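Local coordinates for arginine--tRNA ligase (Campylobacter jejuni, PDB 3FNR), which catalyses the ATP-dependent attachment of L-arginine to tRNA(Arg), as a monomeric class I aminoacyl-tRNA synthetase, at residues C238-G243 with N265-I270; I90-K95 with V103-Q108; N375-A380 with F432-L437; N176-S181 with D223-K228; K120-K125 with P137-W142. The protein carries 1 engineered substitution. All coordinates share one frame; numbering follows the deposited sequence. Where two conformers were deposited one is given.

Contact 1: residues C238-G243 with N265-I270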
# COMPACT_ATOMS: atom_id res chain seq x y z
N CYS A 238 -13.79 8.84 3.78
CA CYS A 238 -12.82 8.72 2.68
C CYS A 238 -11.41 8.95 3.19
O CYS A 238 -11.13 9.97 3.84
CB CYS A 238 -13.12 9.70 1.53
SG CYS A 238 -14.65 9.41 0.62
N ILE A 239 -10.53 8.01 2.90
CA ILE A 239 -9.12 8.12 3.27
C ILE A 239 -8.25 8.34 2.04
O ILE A 239 -8.39 7.64 1.04
CB ILE A 239 -8.64 6.83 3.99
CG1 ILE A 239 -9.63 6.42 5.10
CG2 ILE A 239 -7.21 7.00 4.51
CD1 ILE A 239 -9.30 5.08 5.76
N ASN A 240 -7.37 9.34 2.11
CA ASN A 240 -6.32 9.53 1.12
C ASN A 240 -4.96 9.24 1.74
O ASN A 240 -4.73 9.52 2.91
CB ASN A 240 -6.29 10.97 0.62
CG ASN A 240 -7.53 11.36 -0.16
OD1 ASN A 240 -8.36 10.52 -0.53
ND2 ASN A 240 -7.67 12.66 -0.40
N ILE A 241 -4.05 8.70 0.94
CA ILE A 241 -2.65 8.64 1.32
C ILE A 241 -1.85 9.53 0.37
O ILE A 241 -1.75 9.25 -0.83
CB ILE A 241 -2.10 7.20 1.34
CG1 ILE A 241 -2.89 6.33 2.33
CG2 ILE A 241 -0.62 7.19 1.71
CD1 ILE A 241 -2.63 4.87 2.18
N TRP A 242 -1.31 10.62 0.91
CA TRP A 242 -0.54 11.57 0.11
C TRP A 242 0.91 11.58 0.56
O TRP A 242 1.22 11.20 1.69
CB TRP A 242 -1.12 12.99 0.24
CG TRP A 242 -2.49 13.21 -0.37
CD1 TRP A 242 -3.20 12.35 -1.17
CD2 TRP A 242 -3.28 14.41 -0.27
NE1 TRP A 242 -4.39 12.92 -1.53
CE2 TRP A 242 -4.47 14.19 -1.00
CE3 TRP A 242 -3.11 15.64 0.39
CZ2 TRP A 242 -5.48 15.15 -1.10
CZ3 TRP A 242 -4.12 16.61 0.29
CH2 TRP A 242 -5.29 16.35 -0.45
N GLY A 243 1.80 12.04 -0.32
CA GLY A 243 3.19 12.26 0.05
C GLY A 243 3.25 13.42 1.01
O GLY A 243 2.47 14.37 0.88
N ASN A 265 -14.25 16.53 8.20
CA ASN A 265 -13.71 15.52 9.10
C ASN A 265 -13.91 14.08 8.60
O ASN A 265 -13.28 13.16 9.11
CB ASN A 265 -14.29 15.66 10.51
CG ASN A 265 -13.70 16.83 11.27
OD1 ASN A 265 -12.63 17.34 10.95
ND2 ASN A 265 -14.41 17.27 12.31
N ASN A 266 -14.79 13.91 7.62
CA ASN A 266 -14.98 12.61 6.97
C ASN A 266 -14.01 12.36 5.81
O ASN A 266 -14.07 11.32 5.16
CB ASN A 266 -16.43 12.43 6.54
CG ASN A 266 -17.38 12.29 7.73
OD1 ASN A 266 -16.96 11.95 8.83
ND2 ASN A 266 -18.66 12.56 7.51
N LEU A 267 -13.12 13.32 5.58
CA LEU A 267 -11.96 13.13 4.71
C LEU A 267 -10.70 13.08 5.57
O LEU A 267 -10.28 14.08 6.16
CB LEU A 267 -11.87 14.21 3.64
CG LEU A 267 -10.76 14.07 2.58
CD1 LEU A 267 -10.90 12.81 1.74
CD2 LEU A 267 -10.74 15.29 1.68
N GLU A 268 -10.11 11.90 5.65
CA GLU A 268 -8.94 11.65 6.47
C GLU A 268 -7.72 11.59 5.56
O GLU A 268 -7.65 10.75 4.67
CB GLU A 268 -9.13 10.32 7.21
CG GLU A 268 -7.93 9.83 8.01
CD GLU A 268 -8.15 8.44 8.63
OE1 GLU A 268 -9.31 8.05 8.89
OE2 GLU A 268 -7.13 7.75 8.85
N ILE A 269 -6.77 12.51 5.76
CA ILE A 269 -5.54 12.52 4.96
C ILE A 269 -4.41 11.87 5.76
O ILE A 269 -4.04 12.34 6.84
CB ILE A 269 -5.08 13.95 4.53
CG1 ILE A 269 -6.23 14.78 3.92
CG2 ILE A 269 -3.88 13.88 3.60
CD1 ILE A 269 -6.86 14.19 2.67
N ILE A 270 -3.85 10.78 5.22
CA ILE A 270 -2.67 10.14 5.80
C ILE A 270 -1.43 10.54 4.99
O ILE A 270 -1.42 10.40 3.78
CB ILE A 270 -2.81 8.61 5.82
CG1 ILE A 270 -3.91 8.20 6.80
CG2 ILE A 270 -1.48 7.92 6.14
CD1 ILE A 270 -4.28 6.75 6.72
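Asn240 and Ile269 lie side by side on neighbouring parallel strands, 238-243 and 267-270. Five backbone hydrogen bonds zip the strands together, from Cys238 N to Asn266 O (2.9 Å) through to Trp242 N to Ile270 O (2.9 Å). Packing is close on the face carrying Asn240. Ile269 CD1 sits 3.5 Å from Asn240 ND2 and also lies over the six-membered ring of Trp242, a CH-pi contact with CD1 4.2 Å from the ring centroid. Asn240 ND2 is hydrogen-bonded to His227 NE2. On the other face Ile239, Ile241 and Ile270 pack together, with Ile239 CG2 3.7 Å from Ile270 CD1. Glu268, on the same face, is the looser, partly exposed member: OE1 comes only to 4.1 Å from Ile239 CG1, while OE2 forms a salt bridge with Arg394. The pair belongs to a beta-alpha-beta unit of the class I Rossmann-type catalytic domain. Strand 31-35 flanks 237-243, helices 219-231 and 250-258 cover the Asn240 face, and helix 50-65 packs against Ile241 and Ile270.

Contact 2: residues I90-K95 with V103-Q108; sequences ILLSVK and VEYPEQ
Leu92 and Tyr105 are brought together by similar first torsions. In Leu92 chi1 is -95°, away from the staggered values, and in Tyr105 CG stands anti to the carbonyl carbon (chi1 -84°). The two side chains slide past each other in opposite directions. Leu92 CD2 comes obliquely to the CD1-CE1 bond of the ring, 3.7 Å from Tyr105 CD1 and equally near CE1. Leu92 CB is also close to the ring, 3.9 Å from Tyr105 CE1. The same methyl, Leu92 CD2, reaches Pro106 CD at 4.0 Å. One leucine branch therefore packs against two consecutive residues of the loop.

The contact packs the loop that follows helix 80-98 back against the C-terminal half of that helix, in the catalytic domain. Segment 103-108 is irregular chain leading to helix 113-126. No hydrogen bond joins the two segments; the contacts between them are mainly apolar. The second patch is Val103 on Lys95. Val103 CG1 sits 3.8 Å from Lys95 CB and equally close to CD, against the aliphatic part of the extended lysine. Tyr105 OH lies 3.7 Å from Leu92 O, and it makes a weak hydrogen bond to Glu96 OE2. Within the helix, Ser93 OG donates to Ile90 O at 3.3 Å. That oxygen also accepts from Val94 N, and both donors come from the same face of its carbonyl plane.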
# COMPACT_ATOMS: atom_id res chain seq x y z
N ILE A 90 7.38 8.26 -27.03
CA ILE A 90 7.41 6.97 -27.75
C ILE A 90 7.72 7.17 -29.23
O ILE A 90 8.54 6.45 -29.80
CB ILE A 90 6.09 6.20 -27.60
CG1 ILE A 90 5.92 5.74 -26.16
CG2 ILE A 90 6.03 4.96 -28.53
CD1 ILE A 90 4.51 5.42 -25.83
N LEU A 91 7.05 8.16 -29.83
CA LEU A 91 7.30 8.58 -31.21
C LEU A 91 8.78 8.92 -31.44
O LEU A 91 9.38 8.47 -32.42
CB LEU A 91 6.43 9.79 -31.57
CG LEU A 91 6.70 10.46 -32.92
CD1 LEU A 91 5.99 9.70 -34.02
CD2 LEU A 91 6.28 11.92 -32.92
N LEU A 92 9.34 9.69 -30.51
CA LEU A 92 10.72 10.16 -30.60
C LEU A 92 11.74 9.03 -30.49
O LEU A 92 12.75 9.03 -31.20
CB LEU A 92 10.98 11.23 -29.54
CG LEU A 92 10.84 12.72 -29.91
CD1 LEU A 92 9.60 13.04 -30.75
CD2 LEU A 92 10.85 13.58 -28.65
N SER A 93 11.47 8.05 -29.62
CA SER A 93 12.36 6.91 -29.47
C SER A 93 12.18 5.87 -30.58
O SER A 93 13.09 5.06 -30.82
CB SER A 93 12.23 6.27 -28.09
OG SER A 93 11.08 5.46 -28.00
N VAL A 94 11.03 5.88 -31.25
CA VAL A 94 10.83 5.11 -32.50
C VAL A 94 11.72 5.73 -33.58
O VAL A 94 12.41 5.01 -34.31
CB VAL A 94 9.33 5.05 -32.94
CG1 VAL A 94 9.18 4.81 -34.44
CG2 VAL A 94 8.58 3.98 -32.17
N LYS A 95 11.73 7.06 -33.65
CA LYS A 95 12.51 7.80 -34.64
C LYS A 95 14.03 7.64 -34.51
O LYS A 95 14.74 7.59 -35.51
CB LYS A 95 12.13 9.28 -34.61
CG LYS A 95 10.82 9.61 -35.32
CD LYS A 95 10.55 11.12 -35.33
CE LYS A 95 9.33 11.46 -36.17
NZ LYS A 95 8.95 12.90 -36.07
N VAL A 103 16.96 13.63 -34.12
CA VAL A 103 15.72 14.25 -33.65
C VAL A 103 15.91 15.34 -32.59
O VAL A 103 16.82 15.27 -31.76
CB VAL A 103 14.67 13.21 -33.14
CG1 VAL A 103 13.90 12.63 -34.31
CG2 VAL A 103 15.34 12.11 -32.33
N GLU A 104 15.04 16.35 -32.65
CA GLU A 104 14.96 17.41 -31.65
C GLU A 104 14.31 16.89 -30.37
O GLU A 104 13.26 16.25 -30.41
CB GLU A 104 14.15 18.58 -32.20
CG GLU A 104 14.98 19.74 -32.74
CD GLU A 104 15.34 20.76 -31.67
OE1 GLU A 104 14.75 20.73 -30.58
OE2 GLU A 104 16.23 21.60 -31.94
N TYR A 105 14.95 17.17 -29.23
CA TYR A 105 14.41 16.79 -27.93
C TYR A 105 14.05 18.00 -27.08
O TYR A 105 14.85 18.93 -26.94
CB TYR A 105 15.39 15.87 -27.18
CG TYR A 105 15.28 14.42 -27.57
CD1 TYR A 105 14.23 13.63 -27.11
CD2 TYR A 105 16.24 13.82 -28.38
CE1 TYR A 105 14.13 12.28 -27.46
CE2 TYR A 105 16.15 12.48 -28.74
CZ TYR A 105 15.09 11.72 -28.28
OH TYR A 105 14.99 10.39 -28.62
N PRO A 106 12.82 18.01 -26.50
CA PRO A 106 12.38 19.06 -25.59
C PRO A 106 13.07 18.97 -24.22
O PRO A 106 13.83 18.04 -23.97
CB PRO A 106 10.87 18.79 -25.43
CG PRO A 106 10.52 17.78 -26.49
CD PRO A 106 11.77 17.00 -26.71
N GLU A 107 12.79 19.94 -23.35
CA GLU A 107 13.43 19.98 -22.04
C GLU A 107 12.81 18.99 -21.04
O GLU A 107 13.45 18.61 -20.06
CB GLU A 107 13.43 21.41 -21.47
CG GLU A 107 14.16 22.44 -22.35
CD GLU A 107 15.57 22.00 -22.76
OE1 GLU A 107 15.87 22.00 -23.97
OE2 GLU A 107 16.38 21.66 -21.87
N GLN A 108 11.57 18.58 -21.30
CA GLN A 108 10.90 17.57 -20.49
C GLN A 108 10.38 16.45 -21.39
O GLN A 108 9.50 16.68 -22.23
CB GLN A 108 9.73 18.18 -19.69
CG GLN A 108 10.13 19.26 -18.67
CD GLN A 108 10.84 18.70 -17.44
OE1 GLN A 108 10.63 17.56 -17.03
NE2 GLN A 108 11.69 19.53 -16.84

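Contact 3: residues N375-A380 with F432-L437; sequences NLLFEA and FSLVAL
Leu434 and Val435 of segment 432-437 carry this contact with Leu376, Leu377 and Ala380 of segment 375-380. It is a helix-helix packing within the helical DALR anticodon-binding domain. The two short helical segments run in roughly the same direction, 34° apart, and their axes come within 9.2 Å.

Along the second helix, Phe432 comes first, but its ring is turned to other partners and meets Phe410 and Tyr414 edge-to-face. Leu434 is the first to reach across. Its CG stands anti to the backbone N (chi1 -165°), which carries Leu434 CG to 3.9 Å from Ala380 CB. Leu434 CD2 meets Leu377 CD1 at 3.6 Å, the two side chains being set obliquely to each other. The small alanine lets the backbones come close here: Ala380 CA and Val435 CA are 5.3 Å apart. Leu434 also packs on Ala12 and Ala15 of helix 5-17, so this residue joins three helices.

Val435 follows, crossing Leu376 at about a right angle. All five residues that touch are buried, and no hydrogen bond is made between the segments. Ala380 O is instead bonded to Ser438 OG, one residue beyond the segment. Val435 touches with one branch: its CG2 is 4.0 Å from Leu376 CG.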
# COMPACT_ATOMS: atom_id res chain seq x y z
N ASN A 375 3.58 -16.59 29.26
CA ASN A 375 3.80 -15.29 28.62
C ASN A 375 3.69 -15.40 27.10
O ASN A 375 3.05 -14.58 26.46
CB ASN A 375 5.18 -14.71 28.96
CG ASN A 375 5.29 -14.25 30.40
OD1 ASN A 375 4.29 -14.11 31.12
ND2 ASN A 375 6.51 -13.99 30.83
N LEU A 376 4.32 -16.44 26.55
CA LEU A 376 4.35 -16.67 25.12
C LEU A 376 2.97 -17.04 24.61
O LEU A 376 2.59 -16.62 23.51
CB LEU A 376 5.36 -17.76 24.77
CG LEU A 376 5.73 -18.01 23.31
CD1 LEU A 376 6.35 -16.79 22.66
CD2 LEU A 376 6.68 -19.20 23.23
N LEU A 377 2.24 -17.80 25.41
CA LEU A 377 0.84 -18.13 25.13
C LEU A 377 -0.01 -16.86 25.09
O LEU A 377 -0.76 -16.65 24.13
CB LEU A 377 0.30 -19.10 26.19
CG LEU A 377 -1.19 -19.42 26.28
CD1 LEU A 377 -1.70 -20.09 25.02
CD2 LEU A 377 -1.46 -20.32 27.49
N PHE A 378 0.13 -16.03 26.12
CA PHE A 378 -0.57 -14.75 26.17
C PHE A 378 -0.24 -13.91 24.94
O PHE A 378 -1.14 -13.36 24.31
CB PHE A 378 -0.23 -13.94 27.42
CG PHE A 378 -0.90 -12.58 27.45
CD1 PHE A 378 -2.23 -12.46 27.86
CD2 PHE A 378 -0.22 -11.43 27.05
CE1 PHE A 378 -2.87 -11.21 27.88
CE2 PHE A 378 -0.84 -10.18 27.06
CZ PHE A 378 -2.17 -10.07 27.48
N GLU A 379 1.06 -13.83 24.63
CA GLU A 379 1.56 -13.05 23.50
C GLU A 379 0.93 -13.54 22.20
O GLU A 379 0.51 -12.73 21.37
CB GLU A 379 3.09 -13.14 23.43
CG GLU A 379 3.75 -12.05 22.58
CD GLU A 379 5.27 -12.06 22.66
OE1 GLU A 379 5.90 -11.03 22.33
OE2 GLU A 379 5.85 -13.09 23.07
N ALA A 380 0.84 -14.86 22.03
CA ALA A 380 0.20 -15.43 20.84
C ALA A 380 -1.24 -14.96 20.71
O ALA A 380 -1.64 -14.48 19.65
CB ALA A 380 0.27 -16.97 20.87
N PHE A 432 3.22 -24.08 20.60
CA PHE A 432 3.94 -23.74 19.37
C PHE A 432 2.98 -23.56 18.20
O PHE A 432 3.17 -22.65 17.38
CB PHE A 432 4.99 -24.80 19.03
CG PHE A 432 6.23 -24.74 19.89
CD1 PHE A 432 7.39 -25.39 19.48
CD2 PHE A 432 6.26 -24.04 21.10
CE1 PHE A 432 8.54 -25.36 20.25
CE2 PHE A 432 7.40 -24.00 21.88
CZ PHE A 432 8.54 -24.66 21.46
N SER A 433 1.94 -24.39 18.14
CA SER A 433 0.96 -24.35 17.05
C SER A 433 0.22 -23.03 17.05
O SER A 433 -0.16 -22.52 16.00
CB SER A 433 -0.02 -25.51 17.13
OG SER A 433 -0.97 -25.30 18.16
N LEU A 434 0.03 -22.48 18.24
CA LEU A 434 -0.61 -21.19 18.39
C LEU A 434 0.31 -20.02 18.00
O LEU A 434 -0.15 -19.04 17.41
CB LEU A 434 -1.12 -21.04 19.81
CG LEU A 434 -2.13 -19.92 20.06
CD1 LEU A 434 -3.43 -20.14 19.30
CD2 LEU A 434 -2.36 -19.91 21.53
N VAL A 435 1.59 -20.12 18.34
CA VAL A 435 2.61 -19.14 17.91
C VAL A 435 2.74 -19.12 16.38
O VAL A 435 2.75 -18.06 15.77
CB VAL A 435 3.99 -19.42 18.57
CG1 VAL A 435 5.05 -18.43 18.11
CG2 VAL A 435 3.87 -19.38 20.10
N ALA A 436 2.80 -20.30 15.77
CA ALA A 436 2.83 -20.43 14.32
C ALA A 436 1.61 -19.76 13.68
O ALA A 436 1.74 -19.13 12.63
CB ALA A 436 2.92 -21.89 13.91
N LEU A 437 0.46 -19.87 14.33
CA LEU A 437 -0.79 -19.32 13.82
C LEU A 437 -0.82 -17.80 13.85
O LEU A 437 -1.27 -17.17 12.90
CB LEU A 437 -1.99 -19.92 14.56
CG LEU A 437 -3.40 -19.43 14.19
CD1 LEU A 437 -3.74 -19.72 12.72
CD2 LEU A 437 -4.44 -20.02 15.12

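Contact 4: residues N176-S181 with D223-K228; sequences NATLES and DIVYHK
Thr178 of helix 175-184 sits against three residues of helix 219-231: Ile224, Val225 and Lys228. The two short helical segments cross almost perpendicularly, at 86°, and their axes approach to 9.7 Å.

The apolar contacts come first. Thr178 CG2 stands anti to the backbone N (chi1, measured to OG1, is -61°) and meets Ile224 CG2 at 3.7 Å. Thr178 CB is 3.9 Å from Val225 CG2, and the two side chains cross at about a right angle.

Next come contacts of the hydroxyl with carbon. Thr178 OG1 lies 3.4 Å from Val225 CG2 and 3.5 Å from Lys228 CD. Lys228 slides past Thr178 in the opposite direction. Its CE continues to Ser181 CB at 4.1 Å and to Ala177 O at the same distance, and its chain bends only at chi4.

The hydrogen bond of the threonine hydroxyl is to Ala174 O, one turn earlier.

No hydrogen bond links the two segments. The hydroxyl has its polar partner just before its own helix, so this crossing in the catalytic domain rests on van der Waals contact, with the lysine offering its aliphatic chain.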
# COMPACT_ATOMS: atom_id res chain seq x y z
N ASN A 176 -19.62 21.01 -14.25
CA ASN A 176 -20.70 21.97 -14.07
C ASN A 176 -21.48 21.77 -12.77
O ASN A 176 -21.75 22.75 -12.07
CB ASN A 176 -21.61 22.02 -15.30
CG ASN A 176 -21.01 22.85 -16.43
OD1 ASN A 176 -19.87 22.62 -16.85
ND2 ASN A 176 -21.77 23.82 -16.92
N ALA A 177 -21.80 20.51 -12.45
CA ALA A 177 -22.50 20.17 -11.21
C ALA A 177 -21.70 20.55 -9.96
O ALA A 177 -22.28 20.95 -8.95
CB ALA A 177 -22.85 18.69 -11.20
N THR A 178 -20.38 20.45 -10.05
CA THR A 178 -19.47 20.87 -8.99
C THR A 178 -19.52 22.39 -8.80
O THR A 178 -19.68 22.88 -7.68
CB THR A 178 -18.01 20.41 -9.27
OG1 THR A 178 -17.97 18.98 -9.32
CG2 THR A 178 -17.04 20.91 -8.20
N LEU A 179 -19.40 23.13 -9.90
CA LEU A 179 -19.50 24.58 -9.88
C LEU A 179 -20.82 25.03 -9.25
O LEU A 179 -20.83 25.84 -8.32
CB LEU A 179 -19.33 25.17 -11.28
CG LEU A 179 -17.97 24.96 -11.95
CD1 LEU A 179 -17.96 25.53 -13.35
CD2 LEU A 179 -16.84 25.56 -11.13
N GLU A 180 -21.91 24.43 -9.72
CA GLU A 180 -23.24 24.70 -9.20
C GLU A 180 -23.36 24.46 -7.70
O GLU A 180 -23.84 25.34 -6.97
CB GLU A 180 -24.30 23.92 -9.98
CG GLU A 180 -24.63 24.59 -11.31
CD GLU A 180 -25.30 25.94 -11.11
OE1 GLU A 180 -24.59 26.97 -11.11
OE2 GLU A 180 -26.54 25.96 -10.93
N SER A 181 -22.90 23.29 -7.24
CA SER A 181 -22.97 22.93 -5.83
C SER A 181 -22.13 23.88 -4.98
O SER A 181 -22.56 24.30 -3.91
CB SER A 181 -22.55 21.48 -5.61
OG SER A 181 -22.58 21.12 -4.23
N ASP A 223 -9.60 17.85 -9.12
CA ASP A 223 -9.47 17.17 -7.83
C ASP A 223 -10.74 17.30 -6.99
O ASP A 223 -11.20 16.32 -6.39
CB ASP A 223 -8.25 17.71 -7.08
CG ASP A 223 -7.62 16.66 -6.16
OD1 ASP A 223 -8.02 15.47 -6.20
OD2 ASP A 223 -6.70 17.03 -5.39
N ILE A 224 -11.31 18.51 -6.97
CA ILE A 224 -12.59 18.77 -6.29
C ILE A 224 -13.76 17.93 -6.84
O ILE A 224 -14.49 17.29 -6.07
CB ILE A 224 -12.95 20.27 -6.33
CG1 ILE A 224 -11.90 21.08 -5.56
CG2 ILE A 224 -14.32 20.50 -5.70
CD1 ILE A 224 -12.13 22.54 -5.60
N VAL A 225 -13.89 17.93 -8.17
CA VAL A 225 -14.87 17.11 -8.91
C VAL A 225 -14.81 15.63 -8.50
O VAL A 225 -15.83 15.04 -8.17
CB VAL A 225 -14.67 17.23 -10.45
CG1 VAL A 225 -15.50 16.21 -11.22
CG2 VAL A 225 -14.99 18.65 -10.94
N TYR A 226 -13.61 15.06 -8.52
CA TYR A 226 -13.39 13.67 -8.13
C TYR A 226 -13.78 13.43 -6.68
O TYR A 226 -14.49 12.47 -6.36
CB TYR A 226 -11.92 13.28 -8.35
CG TYR A 226 -11.61 11.86 -7.94
CD1 TYR A 226 -12.42 10.80 -8.34
CD2 TYR A 226 -10.49 11.57 -7.15
CE1 TYR A 226 -12.15 9.51 -7.96
CE2 TYR A 226 -10.21 10.26 -6.77
CZ TYR A 226 -11.05 9.24 -7.18
OH TYR A 226 -10.79 7.94 -6.83
N HIS A 227 -13.32 14.31 -5.80
CA HIS A 227 -13.61 14.19 -4.38
C HIS A 227 -15.09 14.34 -4.06
O HIS A 227 -15.60 13.65 -3.16
CB HIS A 227 -12.75 15.16 -3.58
CG HIS A 227 -11.39 14.62 -3.28
ND1 HIS A 227 -10.35 14.69 -4.18
CD2 HIS A 227 -10.92 13.96 -2.20
CE1 HIS A 227 -9.28 14.12 -3.65
NE2 HIS A 227 -9.60 13.67 -2.45
N LYS A 228 -15.79 15.19 -4.81
CA LYS A 228 -17.24 15.33 -4.70
C LYS A 228 -17.94 13.99 -4.97
O LYS A 228 -18.84 13.60 -4.23
CB LYS A 228 -17.76 16.39 -5.67
CG LYS A 228 -19.27 16.62 -5.59
CD LYS A 228 -19.75 17.62 -6.62
CE LYS A 228 -21.26 17.73 -6.62
NZ LYS A 228 -21.87 16.60 -7.37

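Contact 5: residues K120-K125 with P137-W142; sequences KEAFEK and PSLADW
Trp142 brings the rim of its indole to Glu121 and Ala122, in a helix-helix packing of the catalytic domain. Helices 113-126 and 136-157 follow each other in the chain, and the short segments cross at 117° with axes 11.8 Å apart. The gap is wide, and the indole spans it. Phe126 meets the Trp142 ring edge-to-face. Leu139 adds one contact, CD2 to Ala122 CB at 4.1 Å.

From Trp142 CB, which points toward the other helix, CG stands anti to the backbone N (chi1 172°). Beyond it the five-membered ring passes Lys125, where NE1 is 4.3 Å from Lys125 CG. The six-membered ring makes the closer contacts. CZ3 meets Ala122 CB at 3.8 Å. CZ2 lies 4.1 Å from Glu121 CB. CH2, at the tip, meets Glu121 CB at 3.7 Å, with that CB at the ring edge and near its plane. Trp142 CH2 also comes within 3.6 Å of Ala122 N.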
# COMPACT_ATOMS: atom_id res chain seq x y z
N LYS A 120 9.23 -0.40 -29.34
CA LYS A 120 9.35 -1.63 -30.13
C LYS A 120 8.01 -2.33 -30.24
O LYS A 120 7.71 -2.94 -31.28
CB LYS A 120 10.39 -2.57 -29.52
CG LYS A 120 11.84 -2.19 -29.82
CD LYS A 120 12.81 -3.31 -29.42
CE LYS A 120 12.78 -4.47 -30.41
NZ LYS A 120 13.75 -5.55 -30.06
N GLU A 121 7.22 -2.26 -29.17
CA GLU A 121 5.86 -2.78 -29.17
C GLU A 121 4.99 -1.94 -30.10
O GLU A 121 4.14 -2.49 -30.82
CB GLU A 121 5.26 -2.76 -27.76
CG GLU A 121 5.26 -4.10 -27.04
CD GLU A 121 4.56 -4.03 -25.68
OE1 GLU A 121 3.56 -4.76 -25.48
OE2 GLU A 121 5.00 -3.24 -24.81
N ALA A 122 5.21 -0.63 -30.10
CA ALA A 122 4.45 0.32 -30.92
C ALA A 122 4.72 0.13 -32.41
O ALA A 122 3.79 0.11 -33.21
CB ALA A 122 4.76 1.76 -30.49
N PHE A 123 6.00 -0.01 -32.76
CA PHE A 123 6.42 -0.17 -34.15
C PHE A 123 5.91 -1.47 -34.77
O PHE A 123 5.60 -1.51 -35.96
CB PHE A 123 7.94 -0.08 -34.24
CG PHE A 123 8.46 -0.04 -35.64
CD1 PHE A 123 8.37 1.13 -36.40
CD2 PHE A 123 9.05 -1.16 -36.22
CE1 PHE A 123 8.85 1.17 -37.70
CE2 PHE A 123 9.54 -1.13 -37.52
CZ PHE A 123 9.44 0.04 -38.27
N GLU A 124 5.81 -2.51 -33.94
CA GLU A 124 5.32 -3.82 -34.37
C GLU A 124 3.80 -3.82 -34.59
O GLU A 124 3.30 -4.49 -35.50
CB GLU A 124 5.69 -4.88 -33.34
CG GLU A 124 5.80 -6.29 -33.90
CD GLU A 124 6.94 -6.44 -34.89
OE1 GLU A 124 6.69 -6.95 -36.00
OE2 GLU A 124 8.08 -6.04 -34.56
N LYS A 125 3.09 -3.08 -33.75
CA LYS A 125 1.63 -3.02 -33.77
C LYS A 125 1.09 -2.12 -34.89
O LYS A 125 0.19 -2.51 -35.63
CB LYS A 125 1.11 -2.57 -32.39
CG LYS A 125 -0.31 -2.00 -32.34
CD LYS A 125 -1.36 -3.09 -32.22
CE LYS A 125 -2.74 -2.49 -31.96
NZ LYS A 125 -3.79 -3.54 -31.88
N PRO A 137 -1.83 11.49 -30.05
CA PRO A 137 -2.82 11.09 -29.05
C PRO A 137 -3.43 9.70 -29.24
O PRO A 137 -3.94 9.13 -28.29
CB PRO A 137 -3.90 12.18 -29.16
CG PRO A 137 -3.77 12.72 -30.52
CD PRO A 137 -2.33 12.58 -30.92
N SER A 138 -3.38 9.17 -30.46
CA SER A 138 -3.75 7.77 -30.70
C SER A 138 -2.70 6.83 -30.09
O SER A 138 -3.05 5.75 -29.59
CB SER A 138 -3.89 7.48 -32.19
OG SER A 138 -5.02 8.15 -32.73
N LEU A 139 -1.44 7.26 -30.15
CA LEU A 139 -0.31 6.51 -29.61
C LEU A 139 -0.34 6.57 -28.08
O LEU A 139 -0.15 5.55 -27.42
CB LEU A 139 1.02 7.09 -30.13
CG LEU A 139 2.20 6.20 -30.55
CD1 LEU A 139 3.48 7.03 -30.53
CD2 LEU A 139 2.37 4.95 -29.68
N ALA A 140 -0.58 7.77 -27.55
CA ALA A 140 -0.69 8.02 -26.12
C ALA A 140 -1.81 7.23 -25.44
O ALA A 140 -1.61 6.72 -24.35
CB ALA A 140 -0.86 9.50 -25.85
N ASP A 141 -2.97 7.12 -26.10
CA ASP A 141 -4.09 6.31 -25.58
C ASP A 141 -3.73 4.83 -25.46
O ASP A 141 -4.05 4.19 -24.45
CB ASP A 141 -5.33 6.46 -26.47
CG ASP A 141 -5.99 7.82 -26.35
OD1 ASP A 141 -5.70 8.57 -25.39
OD2 ASP A 141 -6.82 8.15 -27.23
N TRP A 142 -3.09 4.31 -26.50
CA TRP A 142 -2.61 2.93 -26.55
C TRP A 142 -1.52 2.72 -25.50
O TRP A 142 -1.48 1.68 -24.83
CB TRP A 142 -2.05 2.59 -27.94
CG TRP A 142 -1.36 1.25 -28.03
CD1 TRP A 142 -1.94 0.04 -28.26
CD2 TRP A 142 0.05 1.00 -27.88
NE1 TRP A 142 -0.99 -0.96 -28.27
CE2 TRP A 142 0.24 -0.40 -28.04
CE3 TRP A 142 1.17 1.81 -27.64
CZ2 TRP A 142 1.51 -1.00 -27.96
CZ3 TRP A 142 2.42 1.22 -27.55
CH2 TRP A 142 2.58 -0.18 -27.71

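Contacts 1, 2, 4 and 5 lie in the catalytic domain, and contact 3 lies in the anticodon-binding domain. Contacts 2 and 5 touch, with centres 14 Å apart: Ile90 CG2 is 3.8 Å from Leu139 CD2 and 4.0 Å from Ala122 CB, so three successive helices share one apolar packing. Contacts 1 and 4 touch too, Leu267 CD2 lying 4.1 Å from His227 CD2. Contact 3 is remote, its centre 60 Å from that of contact 2. Contact 1 belongs to the Rossmann-type core that also carries the HIGH motif, Ala39 to His49. Glycerol, probably from the crystallisation liquor, lies about 4 Å from the Trp242 side chain; Asp223 OD2 has a weak hydrogen bond to glycerol.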